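Local coordinates for protein RNA-dependent RNA polymerase (Taggert virus, PDB 6DX3) that carries a viral ovarian tumor (OTU) domain cysteine protease that probably removes ubiquitin from conjugated proteins, at residues Q64-E78 with S101-K113. Sequence-based numbering, arbitrary orientation.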
loop_
_atom_site.group_PDB
_atom_site.type_symbol
_atom_site.label_atom_id
_atom_site.label_comp_id
_atom_site.label_asym_id
_atom_site.label_seq_id
_atom_site.Cartn_x
_atom_site.Cartn_y
_atom_site.Cartn_z
ATOM N N GLN A 64 -7.186 -11.774 0.029
ATOM C CA GLN A 64 -8.140 -10.770 0.476
ATOM C C GLN A 64 -8.376 -9.704 -0.587
ATOM O O GLN A 64 -9.489 -9.179 -0.693
ATOM C CB GLN A 64 -7.646 -10.124 1.770
ATOM C CG GLN A 64 -7.738 -11.027 2.991
ATOM C CD GLN A 64 -9.158 -11.170 3.494
ATOM O OE1 GLN A 64 -9.863 -10.181 3.684
ATOM N NE2 GLN A 64 -9.588 -12.406 3.704
ATOM N N VAL A 65 -7.348 -9.373 -1.375
ATOM C CA VAL A 65 -7.506 -8.372 -2.427
ATOM C C VAL A 65 -8.478 -8.866 -3.492
ATOM O O VAL A 65 -9.318 -8.101 -3.984
ATOM C CB VAL A 65 -6.133 -8.016 -3.032
ATOM C CG1 VAL A 65 -6.297 -7.214 -4.317
ATOM C CG2 VAL A 65 -5.290 -7.245 -2.026
ATOM N N ARG A 66 -8.397 -10.152 -3.851
ATOM C CA ARG A 66 -9.282 -10.692 -4.880
ATOM C C ARG A 66 -10.746 -10.611 -4.460
ATOM O O ARG A 66 -11.610 -10.247 -5.267
ATOM C CB ARG A 66 -8.902 -12.139 -5.201
ATOM C CG ARG A 66 -9.914 -12.848 -6.095
ATOM C CD ARG A 66 -9.446 -14.240 -6.485
ATOM N NE ARG A 66 -9.248 -15.087 -5.315
ATOM C CZ ARG A 66 -8.556 -16.221 -5.319
ATOM N NH1 ARG A 66 -7.987 -16.652 -6.437
ATOM N NH2 ARG A 66 -8.428 -16.921 -4.202
ATOM N N GLU A 67 -11.051 -10.959 -3.206
ATOM C CA GLU A 67 -12.425 -10.830 -2.734
ATOM C C GLU A 67 -12.809 -9.368 -2.536
ATOM O O GLU A 67 -13.966 -8.998 -2.767
ATOM C CB GLU A 67 -12.619 -11.621 -1.438
ATOM C CG GLU A 67 -12.663 -13.131 -1.645
ATOM C CD GLU A 67 -12.634 -13.910 -0.346
ATOM O OE1 GLU A 67 -13.521 -13.691 0.507
ATOM O OE2 GLU A 67 -11.717 -14.744 -0.176
ATOM N N ALA A 68 -11.858 -8.528 -2.117
ATOM C CA ALA A 68 -12.136 -7.100 -2.007
ATOM C C ALA A 68 -12.468 -6.499 -3.366
ATOM O O ALA A 68 -13.349 -5.638 -3.475
ATOM C CB ALA A 68 -10.946 -6.375 -1.380
ATOM N N ALA A 69 -11.767 -6.940 -4.416
ATOM C CA ALA A 69 -12.070 -6.470 -5.764
ATOM C C ALA A 69 -13.480 -6.865 -6.183
ATOM O O ALA A 69 -14.221 -6.050 -6.745
ATOM C CB ALA A 69 -11.046 -7.024 -6.755
ATOM N N GLY A 70 -13.874 -8.108 -5.911
ATOM C CA GLY A 70 -15.214 -8.545 -6.259
ATOM C C GLY A 70 -16.304 -7.829 -5.487
ATOM O O GLY A 70 -17.432 -7.708 -5.973
ATOM N N LEU A 71 -15.989 -7.341 -4.284
ATOM C CA LEU A 71 -16.993 -6.672 -3.461
ATOM C C LEU A 71 -17.152 -5.203 -3.832
ATOM O O LEU A 71 -18.262 -4.660 -3.766
ATOM C CB LEU A 71 -16.625 -6.788 -1.982
ATOM C CG LEU A 71 -16.780 -8.127 -1.252
ATOM C CD1 LEU A 71 -15.959 -8.114 0.024
ATOM C CD2 LEU A 71 -18.236 -8.408 -0.936
ATOM N N PHE A 72 -16.062 -4.539 -4.217
ATOM C CA PHE A 72 -16.038 -3.084 -4.307
ATOM C C PHE A 72 -15.729 -2.570 -5.708
ATOM O O PHE A 72 -15.539 -1.359 -5.876
ATOM C CB PHE A 72 -15.016 -2.511 -3.318
ATOM C CG PHE A 72 -15.314 -2.828 -1.875
ATOM C CD1 PHE A 72 -16.348 -2.185 -1.210
ATOM C CD2 PHE A 72 -14.551 -3.751 -1.182
ATOM C CE1 PHE A 72 -16.619 -2.464 0.114
ATOM C CE2 PHE A 72 -14.818 -4.038 0.143
ATOM C CZ PHE A 72 -15.855 -3.394 0.793
ATOM N N TRP A 73 -15.685 -3.446 -6.716
ATOM C CA TRP A 73 -15.300 -3.015 -8.057
ATOM C C TRP A 73 -16.217 -1.913 -8.576
ATOM O O TRP A 73 -15.748 -0.883 -9.074
ATOM C CB TRP A 73 -15.306 -4.204 -9.019
ATOM C CG TRP A 73 -14.896 -3.832 -10.418
ATOM C CD1 TRP A 73 -15.717 -3.443 -11.439
ATOM C CD2 TRP A 73 -13.563 -3.809 -10.944
ATOM N NE1 TRP A 73 -14.978 -3.185 -12.567
ATOM C CE2 TRP A 73 -13.653 -3.402 -12.289
ATOM C CE3 TRP A 73 -12.303 -4.097 -10.409
ATOM C CZ2 TRP A 73 -12.534 -3.273 -13.106
ATOM C CZ3 TRP A 73 -11.193 -3.970 -11.221
ATOM C CH2 TRP A 73 -11.316 -3.560 -12.557
ATOM N N ASP A 74 -17.533 -2.108 -8.459
ATOM C CA ASP A 74 -18.492 -1.193 -9.067
ATOM C C ASP A 74 -18.606 0.138 -8.337
ATOM O O ASP A 74 -19.317 1.024 -8.820
ATOM C CB ASP A 74 -19.874 -1.847 -9.132
ATOM C CG ASP A 74 -19.868 -3.141 -9.914
ATOM O OD1 ASP A 74 -19.173 -3.206 -10.950
ATOM O OD2 ASP A 74 -20.557 -4.092 -9.490
ATOM N N THR A 75 -17.947 0.298 -7.192
ATOM C CA THR A 75 -18.005 1.538 -6.428
ATOM C C THR A 75 -16.626 2.136 -6.179
ATOM O O THR A 75 -16.500 3.054 -5.359
ATOM C CB THR A 75 -18.711 1.312 -5.087
ATOM O OG1 THR A 75 -17.953 0.383 -4.300
ATOM C CG2 THR A 75 -20.122 0.767 -5.295
ATOM N N THR A 76 -15.589 1.635 -6.847
ATOM C CA THR A 76 -14.224 2.115 -6.662
ATOM C C THR A 76 -13.833 2.900 -7.909
ATOM O O THR A 76 -13.651 2.315 -8.984
ATOM C CB THR A 76 -13.264 0.955 -6.402
ATOM O OG1 THR A 76 -13.731 0.189 -5.281
ATOM C CG2 THR A 76 -11.862 1.473 -6.100
ATOM N N GLU A 77 -13.706 4.225 -7.763
ATOM C CA GLU A 77 -13.451 5.077 -8.923
ATOM C C GLU A 77 -12.097 4.790 -9.557
ATOM O O GLU A 77 -11.931 4.978 -10.767
ATOM C CB GLU A 77 -13.540 6.555 -8.533
ATOM C CG GLU A 77 -14.882 6.966 -7.957
ATOM C CD GLU A 77 -16.033 6.700 -8.906
ATOM O OE1 GLU A 77 -15.991 7.185 -10.057
ATOM O OE2 GLU A 77 -16.981 5.990 -8.507
ATOM N N GLU A 78 -11.121 4.344 -8.765
ATOM C CA GLU A 78 -9.795 4.073 -9.312
ATOM C C GLU A 78 -9.826 3.005 -10.399
ATOM O O GLU A 78 -8.934 2.980 -11.254
ATOM C CB GLU A 78 -8.834 3.667 -8.188
ATOM C CG GLU A 78 -7.406 3.440 -8.663
ATOM C CD GLU A 78 -6.368 3.609 -7.570
ATOM O OE1 GLU A 78 -5.176 3.716 -7.920
ATOM O OE2 GLU A 78 -6.733 3.631 -6.374
ATOM N N SER A 101 -0.114 -2.992 -7.226
ATOM C CA SER A 101 -0.114 -1.556 -7.486
ATOM C C SER A 101 -1.036 -0.871 -6.481
ATOM O O SER A 101 -1.577 -1.506 -5.570
ATOM C CB SER A 101 -0.528 -1.266 -8.937
ATOM O OG SER A 101 -1.909 -1.532 -9.133
ATOM N N SER A 102 -1.230 0.439 -6.660
ATOM C CA SER A 102 -2.023 1.214 -5.709
ATOM C C SER A 102 -3.488 0.793 -5.703
ATOM O O SER A 102 -4.166 0.936 -4.679
ATOM C CB SER A 102 -1.900 2.709 -6.020
ATOM O OG SER A 102 -2.537 3.032 -7.246
ATOM N N LEU A 103 -3.998 0.276 -6.822
ATOM C CA LEU A 103 -5.389 -0.168 -6.852
ATOM C C LEU A 103 -5.610 -1.367 -5.938
ATOM O O LEU A 103 -6.685 -1.499 -5.344
ATOM C CB LEU A 103 -5.810 -0.504 -8.283
ATOM C CG LEU A 103 -7.219 -1.083 -8.446
ATOM C CD1 LEU A 103 -8.262 -0.146 -7.852
ATOM C CD2 LEU A 103 -7.517 -1.358 -9.912
ATOM N N GLU A 104 -4.613 -2.245 -5.813
ATOM C CA GLU A 104 -4.727 -3.359 -4.878
ATOM C C GLU A 104 -4.659 -2.877 -3.435
ATOM O O GLU A 104 -5.315 -3.454 -2.558
ATOM C CB GLU A 104 -3.631 -4.391 -5.151
ATOM C CG GLU A 104 -3.797 -5.158 -6.462
ATOM C CD GLU A 104 -3.555 -4.293 -7.689
ATOM O OE1 GLU A 104 -4.542 -3.826 -8.293
ATOM O OE2 GLU A 104 -2.380 -4.075 -8.042
ATOM N N VAL A 105 -3.872 -1.833 -3.167
ATOM C CA VAL A 105 -3.922 -1.195 -1.854
ATOM C C VAL A 105 -5.304 -0.608 -1.614
ATOM O O VAL A 105 -5.864 -0.721 -0.516
ATOM C CB VAL A 105 -2.830 -0.116 -1.735
ATOM C CG1 VAL A 105 -2.961 0.604 -0.405
ATOM C CG2 VAL A 105 -1.450 -0.716 -1.899
ATOM N N ASN A 106 -5.868 0.037 -2.638
ATOM C CA ASN A 106 -7.216 0.588 -2.550
ATOM C C ASN A 106 -8.208 -0.465 -2.074
ATOM O O ASN A 106 -8.946 -0.250 -1.106
ATOM C CB ASN A 106 -7.624 1.148 -3.919
ATOM C CG ASN A 106 -8.840 2.056 -3.851
ATOM O OD1 ASN A 106 -9.752 1.843 -3.049
ATOM N ND2 ASN A 106 -8.864 3.072 -4.710
ATOM N N PHE A 107 -8.217 -1.628 -2.731
ATOM C CA PHE A 107 -9.183 -2.667 -2.381
ATOM C C PHE A 107 -8.919 -3.240 -0.993
ATOM O O PHE A 107 -9.861 -3.483 -0.231
ATOM C CB PHE A 107 -9.163 -3.773 -3.437
ATOM C CG PHE A 107 -9.932 -3.428 -4.678
ATOM C CD1 PHE A 107 -11.185 -2.843 -4.589
ATOM C CD2 PHE A 107 -9.398 -3.677 -5.933
ATOM C CE1 PHE A 107 -11.898 -2.519 -5.730
ATOM C CE2 PHE A 107 -10.106 -3.355 -7.079
ATOM C CZ PHE A 107 -11.355 -2.775 -6.978
ATOM N N PHE A 108 -7.650 -3.466 -0.643
ATOM C CA PHE A 108 -7.353 -4.038 0.668
ATOM C C PHE A 108 -7.739 -3.084 1.791
ATOM O O PHE A 108 -8.261 -3.515 2.827
ATOM C CB PHE A 108 -5.873 -4.403 0.768
ATOM C CG PHE A 108 -5.478 -4.949 2.111
ATOM C CD1 PHE A 108 -5.786 -6.254 2.462
ATOM C CD2 PHE A 108 -4.800 -4.157 3.026
ATOM C CE1 PHE A 108 -5.427 -6.758 3.698
ATOM C CE2 PHE A 108 -4.438 -4.658 4.265
ATOM C CZ PHE A 108 -4.749 -5.958 4.600
ATOM N N SER A 109 -7.483 -1.786 1.605
ATOM C CA SER A 109 -7.849 -0.800 2.617
ATOM C C SER A 109 -9.354 -0.784 2.849
ATOM O O SER A 109 -9.813 -0.621 3.986
ATOM C CB SER A 109 -7.357 0.584 2.198
ATOM O OG SER A 109 -7.938 0.970 0.964
ATOM N N GLN A 110 -10.138 -0.948 1.780
ATOM C CA GLN A 110 -11.588 -1.035 1.924
ATOM C C GLN A 110 -11.998 -2.305 2.657
ATOM O O GLN A 110 -12.892 -2.270 3.511
ATOM C CB GLN A 110 -12.259 -0.986 0.550
ATOM C CG GLN A 110 -12.072 0.320 -0.207
ATOM C CD GLN A 110 -12.965 0.405 -1.428
ATOM O OE1 GLN A 110 -14.191 0.366 -1.316
ATOM N NE2 GLN A 110 -12.359 0.517 -2.601
ATOM N N LYS A 111 -11.371 -3.436 2.326
ATOM C CA LYS A 111 -11.758 -4.706 2.934
ATOM C C LYS A 111 -11.328 -4.772 4.393
ATOM O O LYS A 111 -12.114 -5.163 5.264
ATOM C CB LYS A 111 -11.151 -5.869 2.148
ATOM C CG LYS A 111 -11.513 -7.258 2.673
ATOM C CD LYS A 111 -12.782 -7.780 2.023
ATOM C CE LYS A 111 -12.826 -9.305 2.035
ATOM N NZ LYS A 111 -12.846 -9.864 3.414
ATOM N N ALA A 112 -10.083 -4.400 4.681
ATOM C CA ALA A 112 -9.563 -4.493 6.038
ATOM C C ALA A 112 -9.922 -3.296 6.908
ATOM O O ALA A 112 -9.673 -3.343 8.117
ATOM C CB ALA A 112 -8.042 -4.658 6.006
ATOM N N LYS A 113 -10.493 -2.238 6.335
ATOM C CA LYS A 113 -10.816 -1.020 7.077
ATOM C C LYS A 113 -9.589 -0.510 7.833
ATOM O O LYS A 113 -9.620 -0.274 9.043
ATOM C CB LYS A 113 -11.994 -1.247 8.025
ATOM C CG LYS A 113 -13.350 -1.269 7.336
ATOM C CD LYS A 113 -14.420 -1.847 8.239
ATOM C CE LYS A 113 -14.880 -3.208 7.746
ATOM N NZ LYS A 113 -13.727 -4.125 7.527
#
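F107 drives its ring into the hollow between V65, A68, A69 and F72, a knob-into-hole fit in which the CA of A69 lies squarely over the ring face, 3.7 Å from its centroid. The carbonyl oxygen of F72 meets the same ring at its edge, and W73 brings CE3 to within 3.8 Å of F107 CZ. Small residues let the backbones close in: A68 CB rests 3.3 Å from F107 O, and the axes of helices 64-72 and 102-112 pass 8.3 Å apart at 82°. This near-perpendicular pair belongs to the helical part of the OTU-like cysteine protease fold, where helix 86-93 adds Y89 against A69, W73 and L103, and helix 40-49 brings Y42 against V65 and E104. Beyond helix 64-72 the chain turns back along helix 102-112. Extended from a CG anti to the backbone N (chi1 -177°), E78 offers one carboxylate oxygen to each of two helix 102-112 side chains: S102 OG reaches OE1 on the syn side, while N106 ND2 meets the anti lone pair of OE2 at 2.8 Å, nearly straight at 173°. Y133 of strand 126-133 adds a third bond, at OE2 of this buried residue. Q110 lays CB over one face of the F72 ring and sends NE2 to T76 OG1 (3.0 Å), a bond close to its amide plane; N106 OD1 accepts from the same nitrogen. The solvent side lies at the other end, where partly exposed K111, bent at chi2 and chi4, forms a second knob among Q64, A68 and the exposed E67 and L71, its NZ bonding Q64 OE1 at 3.0 Å.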